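Local coordinates for TBC1 domain family member 22A (Homo sapiens, PDB 2QFZ), which may act as a GTPase-activating protein for Rab family GTPases through its TBC domain, and forms homodimers and binds 14-3-3 proteins, at residues A[110-115]-A[119-124]; A[127-132]-A[156-161]; A[26-31]-A[44-49]; A[38-43]-A[67-72]. All coordinates share one frame; numbering follows the deposited sequence.

Contact 1: A[110-115]-A[119-124]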
loop_
_atom_site.group_PDB
_atom_site.type_symbol
_atom_site.label_atom_id
_atom_site.label_comp_id
_atom_site.label_asym_id
_atom_site.label_seq_id
_atom_site.Cartn_x
_atom_site.Cartn_y
_atom_site.Cartn_z
ATOM N N ILE A 110 -5.850 -3.302 -20.036
ATOM C CA ILE A 110 -4.465 -3.299 -20.511
ATOM C C ILE A 110 -3.449 -3.435 -19.379
ATOM O O ILE A 110 -2.448 -4.147 -19.505
ATOM C CB ILE A 110 -4.176 -2.019 -21.305
ATOM C CG1 ILE A 110 -4.913 -2.082 -22.655
ATOM C CG2 ILE A 110 -2.658 -1.824 -21.518
ATOM C CD1 ILE A 110 -5.209 -0.710 -23.256
ATOM N N ASP A 111 -3.707 -2.740 -18.282
ATOM C CA ASP A 111 -2.805 -2.721 -17.129
ATOM C C ASP A 111 -2.873 -3.979 -16.285
ATOM O O ASP A 111 -1.831 -4.525 -15.947
ATOM C CB ASP A 111 -3.107 -1.524 -16.225
ATOM C CG ASP A 111 -2.751 -0.179 -16.878
ATOM O OD1 ASP A 111 -2.092 -0.169 -17.954
ATOM O OD2 ASP A 111 -3.153 0.854 -16.307
ATOM N N ILE A 112 -4.085 -4.428 -15.936
ATOM C CA ILE A 112 -4.215 -5.543 -14.990
ATOM C C ILE A 112 -3.454 -6.758 -15.472
ATOM O O ILE A 112 -2.578 -7.229 -14.752
ATOM C CB ILE A 112 -5.706 -5.897 -14.581
ATOM C CG1 ILE A 112 -6.344 -4.751 -13.803
ATOM C CG2 ILE A 112 -5.772 -7.207 -13.773
ATOM C CD1 ILE A 112 -5.388 -3.766 -13.211
ATOM N N PRO A 113 -3.765 -7.269 -16.693
ATOM C CA PRO A 113 -3.057 -8.445 -17.241
ATOM C C PRO A 113 -1.533 -8.474 -17.184
ATOM O O PRO A 113 -0.969 -9.559 -17.141
ATOM C CB PRO A 113 -3.545 -8.485 -18.681
ATOM C CG PRO A 113 -4.966 -8.035 -18.557
ATOM C CD PRO A 113 -4.847 -6.857 -17.605
ATOM N N ARG A 114 -0.876 -7.322 -17.153
ATOM C CA ARG A 114 0.592 -7.268 -17.168
ATOM C C ARG A 114 1.192 -6.743 -15.860
ATOM O O ARG A 114 2.376 -6.368 -15.830
ATOM C CB ARG A 114 1.120 -6.367 -18.311
ATOM C CG ARG A 114 0.198 -6.107 -19.533
ATOM C CD ARG A 114 0.515 -4.728 -20.184
ATOM N NE ARG A 114 0.600 -3.682 -19.161
ATOM C CZ ARG A 114 0.833 -2.387 -19.388
ATOM N NH1 ARG A 114 0.907 -1.552 -18.333
ATOM N NH2 ARG A 114 0.975 -1.913 -20.638
ATOM N N MET A 115 0.403 -6.690 -14.786
ATOM C CA MET A 115 0.925 -6.184 -13.509
ATOM C C MET A 115 1.560 -7.328 -12.692
ATOM O O MET A 115 1.448 -8.501 -13.040
ATOM C CB MET A 115 -0.167 -5.424 -12.718
ATOM C CG MET A 115 -1.122 -6.281 -11.943
ATOM S SD MET A 115 -2.540 -5.357 -11.314
ATOM C CE MET A 115 -1.967 -4.972 -9.652
ATOM N N ALA A 119 2.273 -14.634 -11.217
ATOM C CA ALA A 119 1.678 -15.935 -10.891
ATOM C C ALA A 119 0.256 -15.783 -10.318
ATOM O O ALA A 119 -0.619 -16.571 -10.624
ATOM C CB ALA A 119 2.563 -16.682 -9.923
ATOM N N LEU A 120 0.039 -14.754 -9.498
ATOM C CA LEU A 120 -1.288 -14.469 -8.939
ATOM C C LEU A 120 -2.247 -13.914 -10.007
ATOM O O LEU A 120 -3.347 -14.443 -10.211
ATOM C CB LEU A 120 -1.126 -13.482 -7.770
ATOM C CG LEU A 120 -2.339 -13.023 -6.988
ATOM C CD1 LEU A 120 -2.909 -14.135 -6.136
ATOM C CD2 LEU A 120 -1.903 -11.832 -6.158
ATOM N N ILE A 121 -1.801 -12.863 -10.699
ATOM C CA ILE A 121 -2.621 -12.132 -11.663
ATOM C C ILE A 121 -3.058 -13.005 -12.823
ATOM O O ILE A 121 -4.167 -12.847 -13.344
ATOM C CB ILE A 121 -1.866 -10.877 -12.262
ATOM C CG1 ILE A 121 -1.499 -9.869 -11.171
ATOM C CG2 ILE A 121 -2.723 -10.168 -13.310
ATOM C CD1 ILE A 121 -2.709 -9.208 -10.520
ATOM N N LEU A 122 -2.190 -13.920 -13.241
ATOM C CA LEU A 122 -2.498 -14.776 -14.374
ATOM C C LEU A 122 -3.602 -15.793 -14.043
ATOM O O LEU A 122 -4.211 -16.338 -14.956
ATOM C CB LEU A 122 -1.236 -15.486 -14.872
ATOM C CG LEU A 122 -0.253 -14.571 -15.616
ATOM C CD1 LEU A 122 1.050 -15.310 -15.893
ATOM C CD2 LEU A 122 -0.890 -14.042 -16.915
ATOM N N GLN A 123 -3.862 -16.039 -12.754
ATOM C CA GLN A 123 -5.023 -16.848 -12.360
ATOM C C GLN A 123 -6.279 -16.084 -12.788
ATOM O O GLN A 123 -6.471 -14.954 -12.365
ATOM C CB GLN A 123 -5.012 -17.148 -10.869
ATOM C CG GLN A 123 -3.816 -18.018 -10.434
ATOM C CD GLN A 123 -3.789 -18.303 -8.942
ATOM O OE1 GLN A 123 -4.826 -18.531 -8.327
ATOM N NE2 GLN A 123 -2.593 -18.302 -8.352
ATOM N N PRO A 124 -7.137 -16.697 -13.644
ATOM C CA PRO A 124 -8.145 -15.917 -14.412
ATOM C C PRO A 124 -9.268 -15.296 -13.563
ATOM O O PRO A 124 -9.922 -14.308 -13.987
ATOM C CB PRO A 124 -8.740 -16.954 -15.388
ATOM C CG PRO A 124 -7.846 -18.205 -15.269
ATOM C CD PRO A 124 -7.270 -18.149 -13.888
#
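Met115 and Ile121 meet at about a right angle, and here the contact is tightest. The end of the isoleucine's longer branch, CD1, sits 3.6 Å from Met115 CG and also reaches the sulphur. Met115 can receive it because its own CG is swung between the backbone N and the carbonyl carbon (chi1 81°), laying the thioether across the isoleucine. The other branch of Ile121, CG2, presses on the backbone: it approaches Ile112 O to 3.3 Å, an oxygen that already accepts the hydrogen bond from Met115 N. The CG2 methyls of Ile112 and Ile121, both residues buried, lie 4.3 Å apart. Residues 110-115 include the end of the IxxDxxR signature, whose arginine is the catalytic arginine finger in related TBC domains; Arg114 fits that place and touches Gln148, which probably matches the glutamine finger of the companion YxQ signature. With an alanine here instead of Ile121, both branches go, and Met115 and the turn at Ile112 are likely to lose their shared apolar support. Toward solvent the fit slackens. Leu122, exposed, offers just CD2 to Pro113 O at 4.5 Å; Pro113, whose CB points away from the other segment, takes part through its carbonyl.

Contact 2: A[127-132]-A[156-161]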
loop_
_atom_site.group_PDB
_atom_site.type_symbol
_atom_site.label_atom_id
_atom_site.label_comp_id
_atom_site.label_asym_id
_atom_site.label_seq_id
_atom_site.Cartn_x
_atom_site.Cartn_y
_atom_site.Cartn_z
ATOM N N THR A 127 -7.818 -11.830 -12.120
ATOM C CA THR A 127 -7.851 -10.739 -13.081
ATOM C C THR A 127 -9.212 -10.111 -13.147
ATOM O O THR A 127 -9.331 -8.889 -13.204
ATOM C CB THR A 127 -7.351 -11.173 -14.494
ATOM O OG1 THR A 127 -5.980 -11.574 -14.398
ATOM C CG2 THR A 127 -7.421 -10.035 -15.461
ATOM N N GLU A 128 -10.248 -10.921 -13.104
ATOM C CA GLU A 128 -11.615 -10.407 -13.122
ATOM C C GLU A 128 -11.991 -9.646 -11.847
ATOM O O GLU A 128 -12.688 -8.679 -11.918
ATOM C CB GLU A 128 -12.636 -11.568 -13.296
ATOM N N ILE A 129 -11.574 -10.140 -10.681
ATOM C CA ILE A 129 -11.893 -9.473 -9.419
ATOM C C ILE A 129 -11.217 -8.109 -9.438
ATOM O O ILE A 129 -11.827 -7.097 -9.132
ATOM C CB ILE A 129 -11.388 -10.260 -8.202
ATOM C CG1 ILE A 129 -12.180 -11.532 -8.023
ATOM C CG2 ILE A 129 -11.466 -9.388 -6.934
ATOM C CD1 ILE A 129 -11.499 -12.531 -7.033
ATOM N N PHE A 130 -9.935 -8.106 -9.802
ATOM C CA PHE A 130 -9.114 -6.870 -9.810
ATOM C C PHE A 130 -9.726 -5.811 -10.677
ATOM O O PHE A 130 -9.848 -4.675 -10.228
ATOM C CB PHE A 130 -7.659 -7.172 -10.247
ATOM C CG PHE A 130 -6.741 -7.592 -9.102
ATOM C CD1 PHE A 130 -7.117 -8.568 -8.208
ATOM C CD2 PHE A 130 -5.492 -6.999 -8.930
ATOM C CE1 PHE A 130 -6.277 -8.956 -7.166
ATOM C CE2 PHE A 130 -4.658 -7.382 -7.896
ATOM C CZ PHE A 130 -5.060 -8.366 -7.013
ATOM N N GLU A 131 -10.114 -6.179 -11.917
ATOM C CA GLU A 131 -10.786 -5.246 -12.875
ATOM C C GLU A 131 -12.095 -4.685 -12.360
ATOM O O GLU A 131 -12.423 -3.492 -12.553
ATOM C CB GLU A 131 -11.065 -5.961 -14.238
ATOM C CG GLU A 131 -9.820 -6.226 -15.041
ATOM C CD GLU A 131 -10.049 -7.030 -16.315
ATOM O OE1 GLU A 131 -11.219 -7.294 -16.664
ATOM O OE2 GLU A 131 -9.028 -7.397 -16.975
ATOM N N ARG A 132 -12.872 -5.556 -11.720
ATOM C CA ARG A 132 -14.161 -5.151 -11.202
ATOM C C ARG A 132 -14.039 -4.194 -10.036
ATOM O O ARG A 132 -14.755 -3.181 -9.976
ATOM C CB ARG A 132 -14.974 -6.382 -10.808
ATOM C CG ARG A 132 -16.422 -6.068 -10.597
ATOM C CD ARG A 132 -17.255 -7.300 -10.658
ATOM N NE ARG A 132 -16.631 -8.401 -9.932
ATOM C CZ ARG A 132 -17.010 -9.665 -9.986
ATOM N NH1 ARG A 132 -18.068 -10.039 -10.732
ATOM N NH2 ARG A 132 -16.351 -10.567 -9.255
ATOM N N PRO A 156 -2.048 -5.812 -1.917
ATOM C CA PRO A 156 -1.824 -6.211 -0.546
ATOM C C PRO A 156 -3.101 -6.573 0.248
ATOM O O PRO A 156 -3.103 -7.540 0.996
ATOM C CB PRO A 156 -1.118 -4.994 0.041
ATOM C CG PRO A 156 -0.549 -4.317 -1.171
ATOM C CD PRO A 156 -1.577 -4.444 -2.151
ATOM N N PHE A 157 -4.172 -5.818 0.088
ATOM C CA PHE A 157 -5.428 -6.181 0.749
ATOM C C PHE A 157 -5.908 -7.598 0.291
ATOM O O PHE A 157 -6.265 -8.443 1.086
ATOM C CB PHE A 157 -6.467 -5.101 0.474
ATOM C CG PHE A 157 -6.132 -3.779 1.075
ATOM C CD1 PHE A 157 -6.148 -3.617 2.446
ATOM C CD2 PHE A 157 -5.794 -2.704 0.291
ATOM C CE1 PHE A 157 -5.856 -2.389 3.037
ATOM C CE2 PHE A 157 -5.488 -1.464 0.883
ATOM C CZ PHE A 157 -5.536 -1.315 2.249
ATOM N N PHE A 158 -5.834 -7.860 -0.993
ATOM C CA PHE A 158 -6.415 -9.065 -1.537
ATOM C C PHE A 158 -5.601 -10.266 -1.065
ATOM O O PHE A 158 -6.162 -11.263 -0.637
ATOM C CB PHE A 158 -6.490 -9.002 -3.079
ATOM C CG PHE A 158 -6.952 -10.292 -3.712
ATOM C CD1 PHE A 158 -8.329 -10.561 -3.862
ATOM C CD2 PHE A 158 -6.022 -11.258 -4.106
ATOM C CE1 PHE A 158 -8.759 -11.791 -4.443
ATOM C CE2 PHE A 158 -6.426 -12.482 -4.653
ATOM C CZ PHE A 158 -7.795 -12.743 -4.842
ATOM N N VAL A 159 -4.270 -10.157 -1.128
ATOM C CA VAL A 159 -3.396 -11.249 -0.732
ATOM C C VAL A 159 -3.512 -11.512 0.769
ATOM O O VAL A 159 -3.667 -12.642 1.180
ATOM C CB VAL A 159 -1.928 -10.999 -1.183
ATOM C CG1 VAL A 159 -0.973 -11.897 -0.422
ATOM C CG2 VAL A 159 -1.816 -11.185 -2.701
ATOM N N VAL A 160 -3.500 -10.463 1.577
ATOM C CA VAL A 160 -3.668 -10.615 3.017
ATOM C C VAL A 160 -5.003 -11.319 3.323
ATOM O O VAL A 160 -5.016 -12.334 4.054
ATOM C CB VAL A 160 -3.494 -9.240 3.765
ATOM C CG1 VAL A 160 -4.039 -9.246 5.192
ATOM C CG2 VAL A 160 -2.019 -8.840 3.771
ATOM N N PHE A 161 -6.099 -10.821 2.734
ATOM C CA PHE A 161 -7.422 -11.355 3.015
ATOM C C PHE A 161 -7.655 -12.759 2.427
ATOM O O PHE A 161 -8.227 -13.591 3.097
ATOM C CB PHE A 161 -8.552 -10.398 2.587
ATOM C CG PHE A 161 -8.488 -9.038 3.219
ATOM C CD1 PHE A 161 -7.863 -8.820 4.442
ATOM C CD2 PHE A 161 -9.117 -7.961 2.603
ATOM C CE1 PHE A 161 -7.825 -7.533 5.017
ATOM C CE2 PHE A 161 -9.079 -6.677 3.180
ATOM C CZ PHE A 161 -8.436 -6.478 4.408
#
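Phe130 drives the edge of its ring into the face of Phe158, the textbook T-shaped pair: the planes stand at 75° and the centroids are 5.4 Å apart. The touching atom of the first ring is CE1, which lies 3.8 Å from both CG and CD2 of Phe158. It therefore arrives not over the middle of the face but toward its rim, on the side near the CB attachment. Phe158 offers this face because its CG stands anti to the backbone N (chi1 174°), carrying the ring out from helix 150-162 toward helix 124-140. Ile129, the chain neighbour of Phe130, adds a second approach to the same ring: its CD1 comes obliquely to Phe158 CE1 at 3.8 Å, and the two side chains cross at about a right angle. Phe158 is thus met by two consecutive residues of the facing helix. Ile129 also touches Glu188 and Phe130 touches Ile112, which ties the pair to helix 181-200 and to the turn after helix 102-111. The setting is the all-helical TBC domain. No hydrogen bond spans the two segments and all three touching residues are buried. The contact consequently rests on dispersion and on the weak attraction between ring hydrogens and a pi face, an arrangement in which shape, more than any directional polar bond, sets the fit of the helices.

Contact 3: A[26-31]-A[44-49]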
loop_
_atom_site.group_PDB
_atom_site.type_symbol
_atom_site.label_atom_id
_atom_site.label_comp_id
_atom_site.label_asym_id
_atom_site.label_seq_id
_atom_site.Cartn_x
_atom_site.Cartn_y
_atom_site.Cartn_z
ATOM N N LEU A 26 1.442 -13.065 19.668
ATOM C CA LEU A 26 0.191 -13.519 19.041
ATOM C C LEU A 26 -0.981 -13.572 20.047
ATOM O O LEU A 26 -2.086 -13.060 19.766
ATOM C CB LEU A 26 0.409 -14.890 18.386
ATOM C CG LEU A 26 -0.761 -15.482 17.594
ATOM C CD1 LEU A 26 -1.182 -14.514 16.423
ATOM C CD2 LEU A 26 -0.417 -16.897 17.079
ATOM N N ASP A 27 -0.737 -14.182 21.214
ATOM C CA ASP A 27 -1.696 -14.153 22.336
ATOM C C ASP A 27 -2.092 -12.735 22.786
ATOM O O ASP A 27 -3.188 -12.524 23.218
ATOM C CB ASP A 27 -1.142 -14.947 23.542
ATOM N N LYS A 28 -1.201 -11.757 22.664
ATOM C CA LYS A 28 -1.549 -10.360 22.991
ATOM C C LYS A 28 -2.500 -9.738 21.943
ATOM O O LYS A 28 -3.486 -9.111 22.296
ATOM C CB LYS A 28 -0.271 -9.508 23.132
ATOM C CG LYS A 28 -0.206 -8.658 24.392
ATOM C CD LYS A 28 1.133 -8.820 25.122
ATOM C CE LYS A 28 2.344 -8.384 24.286
ATOM N NZ LYS A 28 3.597 -9.057 24.744
ATOM N N PHE A 29 -2.184 -9.917 20.660
ATOM C CA PHE A 29 -3.080 -9.505 19.566
ATOM C C PHE A 29 -4.468 -10.127 19.713
ATOM O O PHE A 29 -5.488 -9.427 19.687
ATOM C CB PHE A 29 -2.495 -9.918 18.199
ATOM C CG PHE A 29 -1.512 -8.958 17.674
ATOM C CD1 PHE A 29 -1.928 -7.857 16.922
ATOM C CD2 PHE A 29 -0.178 -9.089 17.979
ATOM C CE1 PHE A 29 -1.009 -6.955 16.447
ATOM C CE2 PHE A 29 0.752 -8.155 17.513
ATOM C CZ PHE A 29 0.335 -7.112 16.743
ATOM N N LYS A 30 -4.498 -11.436 19.913
ATOM C CA LYS A 30 -5.772 -12.171 20.007
ATOM C C LYS A 30 -6.606 -11.678 21.177
ATOM O O LYS A 30 -7.818 -11.543 21.063
ATOM C CB LYS A 30 -5.525 -13.672 20.123
ATOM C CG LYS A 30 -5.024 -14.285 18.850
ATOM C CD LYS A 30 -4.841 -15.805 18.977
ATOM N N GLN A 31 -5.945 -11.364 22.290
ATOM C CA GLN A 31 -6.636 -10.867 23.455
ATOM C C GLN A 31 -7.232 -9.494 23.195
ATOM O O GLN A 31 -8.384 -9.263 23.553
ATOM C CB GLN A 31 -5.726 -10.838 24.671
ATOM C CG GLN A 31 -6.499 -11.073 25.952
ATOM C CD GLN A 31 -5.645 -10.984 27.182
ATOM O OE1 GLN A 31 -4.447 -11.292 27.151
ATOM N NE2 GLN A 31 -6.259 -10.575 28.296
ATOM N N ARG A 44 -2.748 -0.371 17.679
ATOM C CA ARG A 44 -1.796 0.444 16.862
ATOM C C ARG A 44 -0.387 0.402 17.363
ATOM O O ARG A 44 0.530 0.208 16.571
ATOM C CB ARG A 44 -2.195 1.915 16.809
ATOM C CG ARG A 44 -3.349 2.174 15.945
ATOM C CD ARG A 44 -3.648 3.629 15.829
ATOM N NE ARG A 44 -5.015 3.784 15.361
ATOM C CZ ARG A 44 -6.056 4.062 16.138
ATOM N NH1 ARG A 44 -5.892 4.289 17.445
ATOM N NH2 ARG A 44 -7.269 4.160 15.596
ATOM N N ARG A 45 -0.203 0.607 18.677
ATOM C CA ARG A 45 1.128 0.533 19.292
ATOM C C ARG A 45 1.759 -0.857 19.126
ATOM O O ARG A 45 2.977 -0.974 18.964
ATOM C CB ARG A 45 1.061 0.943 20.771
ATOM C CG ARG A 45 2.295 0.613 21.568
ATOM N N LEU A 46 0.947 -1.916 19.153
ATOM C CA LEU A 46 1.494 -3.262 18.941
ATOM C C LEU A 46 1.775 -3.523 17.447
ATOM O O LEU A 46 2.746 -4.147 17.102
ATOM C CB LEU A 46 0.565 -4.347 19.464
ATOM C CG LEU A 46 0.600 -4.710 20.944
ATOM C CD1 LEU A 46 -0.122 -6.030 21.127
ATOM C CD2 LEU A 46 2.000 -4.795 21.486
ATOM N N SER A 47 0.892 -3.049 16.591
ATOM C CA SER A 47 0.972 -3.311 15.140
ATOM C C SER A 47 2.180 -2.615 14.456
ATOM O O SER A 47 2.642 -3.028 13.358
ATOM C CB SER A 47 -0.346 -2.857 14.503
ATOM O OG SER A 47 -1.433 -3.658 14.960
ATOM N N TRP A 48 2.708 -1.575 15.114
ATOM C CA TRP A 48 3.785 -0.744 14.555
ATOM C C TRP A 48 4.958 -1.631 14.259
ATOM O O TRP A 48 5.582 -1.483 13.241
ATOM C CB TRP A 48 4.176 0.392 15.507
ATOM C CG TRP A 48 4.928 1.555 14.846
ATOM C CD1 TRP A 48 4.402 2.752 14.460
ATOM C CD2 TRP A 48 6.312 1.595 14.500
ATOM N NE1 TRP A 48 5.367 3.528 13.899
ATOM C CE2 TRP A 48 6.555 2.843 13.909
ATOM C CE3 TRP A 48 7.368 0.687 14.609
ATOM C CZ2 TRP A 48 7.818 3.224 13.438
ATOM C CZ3 TRP A 48 8.653 1.082 14.136
ATOM C CH2 TRP A 48 8.844 2.329 13.551
ATOM N N SER A 49 5.217 -2.587 15.142
ATOM C CA SER A 49 6.357 -3.451 15.044
ATOM C C SER A 49 6.072 -4.685 14.209
ATOM O O SER A 49 6.875 -5.605 14.189
ATOM C CB SER A 49 6.852 -3.797 16.456
ATOM O OG SER A 49 7.114 -2.598 17.232
#
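Ser47 OG is hydrogen-bonded to Leu43 O, one turn back in its own helix, and has the edge of the Phe29 ring beside it, CE1 at 3.6 Å. The hydroxyl lies in the plane of the ring, so an aromatic C-H and not the pi face is presented to it. That is a weakly polar contact and no hydrogen bond; the hydroxyl's proton is used on Leu43 O, within its own helix. Phe29 CG stands opposite the carbonyl carbon and beside the backbone N (chi1 -83°), a setting that brings the end of the ring to helix 40-47. The neighbouring ring atom, CZ, does different work. It reaches Leu46 O at 3.8 Å and Leu46 CB at 3.9 Å, so that the far end of the phenylalanine rests against the helical backbone opposite. Leu46 answers in the reverse sense, the two side chains sliding past one another in opposite directions. Its CD1 is carried back over one face of the Phe29 ring, 4.3 Å above the plane and displaced toward the rim. The same methyl is met by Lys28 CB at 4.0 Å, where only the aliphatic base of the lysine takes part and the residue as a whole is exposed. The phenylalanine also touches Pro52, Val55 and Thr59, the last of them on helix 56-63. Helices 25-34 and 40-47 run antiparallel across these side chains and are linked by a short connection, which makes the arrangement an alpha-hairpin with a leucine and a phenylalanine interleaved between its arms.

Contact 4: A[38-43]-A[67-72]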
loop_
_atom_site.group_PDB
_atom_site.type_symbol
_atom_site.label_atom_id
_atom_site.label_comp_id
_atom_site.label_asym_id
_atom_site.label_seq_id
_atom_site.Cartn_x
_atom_site.Cartn_y
_atom_site.Cartn_z
ATOM N N THR A 38 -12.392 -3.482 21.746
ATOM C CA THR A 38 -10.945 -3.425 21.466
ATOM C C THR A 38 -10.324 -2.015 21.582
ATOM O O THR A 38 -10.806 -1.041 20.956
ATOM C CB THR A 38 -10.680 -3.958 20.043
ATOM O OG1 THR A 38 -11.184 -5.302 19.945
ATOM C CG2 THR A 38 -9.179 -3.887 19.685
ATOM N N ASP A 39 -9.243 -1.918 22.360
ATOM C CA ASP A 39 -8.522 -0.647 22.523
ATOM C C ASP A 39 -7.630 -0.449 21.287
ATOM O O ASP A 39 -6.575 -1.035 21.218
ATOM C CB ASP A 39 -7.695 -0.660 23.820
ATOM C CG ASP A 39 -6.957 0.689 24.105
ATOM O OD1 ASP A 39 -6.919 1.569 23.225
ATOM O OD2 ASP A 39 -6.415 0.850 25.232
ATOM N N LEU A 40 -8.063 0.395 20.352
ATOM C CA LEU A 40 -7.379 0.577 19.049
ATOM C C LEU A 40 -6.034 1.332 19.182
ATOM O O LEU A 40 -5.134 1.145 18.349
ATOM C CB LEU A 40 -8.287 1.260 18.017
ATOM C CG LEU A 40 -9.593 0.554 17.638
ATOM C CD1 LEU A 40 -10.469 1.472 16.788
ATOM C CD2 LEU A 40 -9.338 -0.789 16.951
ATOM N N GLU A 41 -5.901 2.140 20.240
ATOM C CA GLU A 41 -4.630 2.788 20.592
ATOM C C GLU A 41 -3.590 1.731 20.887
ATOM O O GLU A 41 -2.512 1.719 20.264
ATOM C CB GLU A 41 -4.794 3.726 21.810
ATOM C CG GLU A 41 -3.456 4.229 22.414
ATOM N N GLU A 42 -3.923 0.829 21.816
ATOM C CA GLU A 42 -3.080 -0.307 22.122
ATOM C C GLU A 42 -2.811 -1.242 20.935
ATOM O O GLU A 42 -1.707 -1.722 20.784
ATOM C CB GLU A 42 -3.634 -1.134 23.309
ATOM C CG GLU A 42 -3.270 -0.600 24.675
ATOM C CD GLU A 42 -1.848 -0.043 24.722
ATOM O OE1 GLU A 42 -0.890 -0.853 24.668
ATOM O OE2 GLU A 42 -1.705 1.207 24.783
ATOM N N LEU A 43 -3.810 -1.515 20.119
ATOM C CA LEU A 43 -3.599 -2.330 18.894
ATOM C C LEU A 43 -2.589 -1.684 17.922
ATOM O O LEU A 43 -1.711 -2.388 17.408
ATOM C CB LEU A 43 -4.927 -2.551 18.165
ATOM C CG LEU A 43 -4.984 -3.566 17.024
ATOM C CD1 LEU A 43 -4.720 -4.976 17.542
ATOM C CD2 LEU A 43 -6.344 -3.456 16.277
ATOM N N LEU A 67 -14.148 -2.447 10.211
ATOM C CA LEU A 67 -14.920 -3.090 11.213
ATOM C C LEU A 67 -14.804 -2.320 12.520
ATOM O O LEU A 67 -13.744 -1.759 12.820
ATOM C CB LEU A 67 -14.478 -4.527 11.407
ATOM C CG LEU A 67 -14.842 -5.486 10.261
ATOM C CD1 LEU A 67 -14.500 -6.893 10.657
ATOM C CD2 LEU A 67 -16.299 -5.383 9.841
ATOM N N PRO A 68 -15.910 -2.277 13.283
ATOM C CA PRO A 68 -16.003 -1.628 14.603
ATOM C C PRO A 68 -15.207 -2.326 15.684
ATOM O O PRO A 68 -15.021 -3.554 15.618
ATOM C CB PRO A 68 -17.503 -1.674 14.913
ATOM C CG PRO A 68 -18.057 -2.744 14.048
ATOM C CD PRO A 68 -17.194 -2.849 12.854
ATOM N N ALA A 69 -14.731 -1.524 16.640
ATOM C CA ALA A 69 -14.002 -1.982 17.815
ATOM C C ALA A 69 -14.858 -2.890 18.702
ATOM O O ALA A 69 -14.342 -3.819 19.328
ATOM C CB ALA A 69 -13.509 -0.785 18.615
ATOM N N ASN A 70 -16.162 -2.612 18.753
ATOM C CA ASN A 70 -17.093 -3.429 19.533
ATOM C C ASN A 70 -17.380 -4.789 18.869
ATOM O O ASN A 70 -17.918 -4.864 17.739
ATOM C CB ASN A 70 -18.400 -2.680 19.806
ATOM C CG ASN A 70 -19.286 -3.446 20.780
ATOM O OD1 ASN A 70 -20.049 -4.271 20.363
ATOM N ND2 ASN A 70 -19.068 -3.260 22.088
ATOM N N VAL A 71 -17.002 -5.862 19.558
ATOM C CA VAL A 71 -16.977 -7.193 18.942
ATOM C C VAL A 71 -18.368 -7.619 18.475
ATOM O O VAL A 71 -18.498 -8.175 17.403
ATOM C CB VAL A 71 -16.414 -8.272 19.922
ATOM C CG1 VAL A 71 -16.503 -9.685 19.295
ATOM C CG2 VAL A 71 -15.008 -7.938 20.294
ATOM N N ASP A 72 -19.407 -7.340 19.278
ATOM C CA ASP A 72 -20.753 -7.818 18.923
ATOM C C ASP A 72 -21.366 -7.073 17.744
ATOM O O ASP A 72 -22.263 -7.599 17.117
ATOM C CB ASP A 72 -21.732 -7.817 20.111
ATOM C CG ASP A 72 -22.965 -8.718 19.857
ATOM O OD1 ASP A 72 -22.786 -9.927 19.578
ATOM O OD2 ASP A 72 -24.107 -8.218 19.922
#
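Ala69 lays its methyl against the backbone just ahead of helix 40-47: CB is 3.6 Å from Thr38 O and 4.2 Å from Leu40 CD1, the leucine branch closing over it from the first turn of the helix. So small a side chain lets the two backbones come near, the CA atoms of Thr38 and Ala69 being 5.0 Å apart. At that spacing Thr38 N donates to Ala69 O at 3.1 Å, with an N-H...O angle of 150°. The donor sits above the carbonyl plane, 50° out of it, and so does not follow a lone pair. Ala69 O has a second donor in Arg74 NH2, which also bonds Thr38 OG1; that hydroxyl is further tied to Leu32 O. The threonine oxygen is placed beside its own backbone N (chi1 -58°), on the flank where these partners gather. Asn70 ND2 extends the junction by bonding Asn37 OD1, and the backbones of Val71 and Pro36 are hydrogen-bonded as well. Directly after Thr38, Asp39 turns away from the loop and uses OD1 on Glu41 N and Glu42 N, both bonds weak. The whole is an N-capped helix start, with Asp39 as the N-cap, stitched through the residue before it to the interhelical loop that follows helix 56-63.

Overall arrangement
The four contacts fall into two pairs. Contacts 3 and 4 share helix 40-47, their centres are 12 Å apart, and their segments alternate along the chain, so the N-terminal helices are bound together and to the loop beyond helix 56-63. Contacts 1 and 2 follow later in the chain, one closing before the other opens; their centres lie 11 Å apart and they touch where Ile121 CD1 meets the Phe130 ring. Between the pairs the centres are 25 to 35 Å apart with no direct touch. The example illustrates how an all-helical Rab-GAP domain is assembled from local clusters, one of them including the segment whose arginine fits the TBC signature.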